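PDB 4QGR: DegT/DnrJ/EryC1/StrS aminotransferase from Brucella abortus 2308, which probably works as a pyridoxal-phosphate-dependent aminotransferase, moving amino groups between substrates. Local coordinates for residues V44-F47 with E48-G52. Residues are numbered along the deposited sequence; the frame is centred on the assembly and turned at random.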
ATOM      1  N   VAL A  44       1.065   3.302  16.508  1.00 14.24           N
ATOM      2  CA  VAL A  44       1.485   4.049  15.325  1.00 14.61           C
ATOM      3  C   VAL A  44       2.059   5.418  15.716  1.00 14.93           C
ATOM      4  O   VAL A  44       3.195   5.735  15.412  1.00 15.02           O
ATOM      5  CB  VAL A  44       0.374   4.156  14.267  1.00 14.27           C
ATOM      6  CG1 VAL A  44       0.882   4.868  13.031  1.00 14.76           C
ATOM      7  CG2 VAL A  44      -0.083   2.765  13.856  1.00 13.95           C
ATOM      8  N   ALA A  45       1.289   6.205  16.443  1.00 16.50           N
ATOM      9  CA  ALA A  45       1.769   7.508  16.873  1.00 17.63           C
ATOM     10  C   ALA A  45       2.956   7.414  17.820  1.00 17.67           C
ATOM     11  O   ALA A  45       3.861   8.250  17.767  1.00 17.80           O
ATOM     12  CB  ALA A  45       0.640   8.311  17.495  1.00 18.07           C
ATOM     13  N   GLU A  46       2.939   6.403  18.673  1.00 17.89           N
ATOM     14  CA  GLU A  46       4.033   6.165  19.576  1.00 18.44           C
ATOM     15  C   GLU A  46       5.323   5.934  18.791  1.00 16.47           C
ATOM     16  O   GLU A  46       6.398   6.506  19.110  1.00 15.68           O
ATOM     17  CB  GLU A  46       3.667   5.005  20.519  1.00 21.39           C
ATOM     18  CG  GLU A  46       4.733   4.691  21.528  1.00 24.02           C
ATOM     19  CD  GLU A  46       4.421   3.463  22.391  1.00 27.51           C
ATOM     20  OE1 GLU A  46       3.306   2.852  22.269  1.00 28.42           O
ATOM     21  OE2 GLU A  46       5.358   3.109  23.152  1.00 28.54           O
ATOM     22  N   PHE A  47       5.240   5.094  17.764  1.00 14.84           N
ATOM     23  CA  PHE A  47       6.421   4.823  16.952  1.00 13.79           C
ATOM     24  C   PHE A  47       6.855   6.099  16.201  1.00 13.82           C
ATOM     25  O   PHE A  47       8.050   6.390  16.125  1.00 13.69           O
ATOM     26  CB  PHE A  47       6.185   3.617  16.019  1.00 13.01           C
ATOM     27  CG  PHE A  47       7.268   3.388  15.029  1.00 12.42           C
ATOM     28  CD1 PHE A  47       8.527   2.973  15.447  1.00 12.31           C
ATOM     29  CD2 PHE A  47       7.049   3.566  13.680  1.00 11.94           C
ATOM     30  CE1 PHE A  47       9.531   2.774  14.550  1.00 11.80           C
ATOM     31  CE2 PHE A  47       8.043   3.345  12.780  1.00 11.36           C
ATOM     32  CZ  PHE A  47       9.299   2.933  13.220  1.00 11.60           C
ATOM     33  N   GLU A  48       5.907   6.847  15.668  1.00 13.93           N
ATOM     34  CA  GLU A  48       6.272   8.084  14.935  1.00 15.07           C
ATOM     35  C   GLU A  48       7.080   9.008  15.864  1.00 15.91           C
ATOM     36  O   GLU A  48       8.081   9.602  15.461  1.00 15.14           O
ATOM     37  CB  GLU A  48       5.019   8.816  14.430  1.00 15.38           C
ATOM     38  CG  GLU A  48       4.306   8.115  13.265  1.00 15.12           C
ATOM     39  CD  GLU A  48       3.013   8.827  12.792  1.00 16.07           C
ATOM     40  OE1 GLU A  48       2.397   9.622  13.560  1.00 16.28           O
ATOM     41  OE2 GLU A  48       2.599   8.589  11.644  1.00 15.13           O
ATOM     42  N   LYS A  49       6.634   9.133  17.103  1.00 17.90           N
ATOM     43  CA  LYS A  49       7.331  10.008  18.057  1.00 18.63           C
ATOM     44  C   LYS A  49       8.714   9.555  18.422  1.00 17.71           C
ATOM     45  O   LYS A  49       9.657  10.336  18.412  1.00 16.29           O
ATOM     46  CB  LYS A  49       6.513  10.162  19.335  1.00 21.85           C
ATOM     47  CG  LYS A  49       5.406  11.124  19.077  1.00 25.44           C
ATOM     48  CD  LYS A  49       4.269  11.001  20.058  1.00 29.34           C
ATOM     49  CE  LYS A  49       3.044  11.678  19.448  1.00 33.27           C
ATOM     50  NZ  LYS A  49       1.887  11.612  20.368  1.00 35.79           N
ATOM     51  N   LYS A  50       8.831   8.269  18.727  1.00 17.24           N
ATOM     52  CA  LYS A  50      10.110   7.702  19.134  1.00 17.13           C
ATOM     53  C   LYS A  50      11.088   7.701  17.967  1.00 15.82           C
ATOM     54  O   LYS A  50      12.257   8.098  18.151  1.00 15.84           O
ATOM     55  CB  LYS A  50       9.933   6.310  19.734  1.00 18.06           C
ATOM     56  CG  LYS A  50       9.251   6.396  21.094  1.00 20.34           C
ATOM     57  CD  LYS A  50       9.025   5.053  21.778  1.00 22.07           C
ATOM     58  CE  LYS A  50       8.594   5.313  23.238  1.00 24.70           C
ATOM     59  NZ  LYS A  50       7.600   4.288  23.684  1.00 26.98           N
ATOM     60  N   LEU A  51      10.614   7.367  16.767  1.00 14.97           N
ATOM     61  CA  LEU A  51      11.494   7.427  15.586  1.00 14.45           C
ATOM     62  C   LEU A  51      11.896   8.877  15.271  1.00 14.34           C
ATOM     63  O   LEU A  51      13.063   9.173  14.965  1.00 13.62           O
ATOM     64  CB  LEU A  51      10.857   6.806  14.355  1.00 14.03           C
ATOM     65  CG  LEU A  51      11.755   6.667  13.125  1.00 13.72           C
ATOM     66  CD1 LEU A  51      13.022   5.876  13.402  1.00 13.97           C
ATOM     67  CD2 LEU A  51      10.965   6.048  11.967  1.00 13.53           C
ATOM     68  N   GLY A  52      10.958   9.797  15.447  1.00 15.22           N
ATOM     69  CA  GLY A  52      11.254  11.235  15.254  1.00 15.89           C
ATOM     70  C   GLY A  52      12.409  11.721  16.147  1.00 17.09           C
ATOM     71  O   GLY A  52      13.320  12.401  15.682  1.00 17.45           O
TER
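Glu46 and Lys50, one helical turn apart, meet through complementary first torsions: CG of Glu46 stands opposite its backbone N (chi1 -179°), whereas CG of Lys50 stands opposite its carbonyl carbon (chi1 -70°). The two side chains therefore run side by side, and a bend at the last lysine torsion brings NZ to 2.6 Å from OE2 of Glu46. This salt bridge uses the anti lone pair of OE2, the one facing away from the other carboxylate oxygen. Phe47 and Leu51 form a second i to i+4 pair, an apolar one. Their side chains also point the same way; CD2 of Leu51 lies 3.7 Å from CZ of Phe47, while CB of Leu51 sits over one ring face, displaced toward the rim. Regular alpha-helical bonding underlies both pairs: N of Lys50 reaches O of Glu46 at 3.0 Å, and N of Leu51 reaches O of Phe47 at 2.8 Å. The stretch is thus amphipathic, with Glu46 partly exposed and Lys50 exposed, but Val44, Phe47 and Leu51 buried. In helix 42-55, Glu46 and Lys50 rest on Leu254 of helix 247-278, and Phe47 meets Phe195 edge-to-face. Val44 packs on Ala62, and OE2 of Glu48 forms a salt bridge with Arg222 of helix 215-224 and accepts a hydrogen bond from Ala62 N, which ties the helix to strand 59-63, outermost in this chain's mixed sheet.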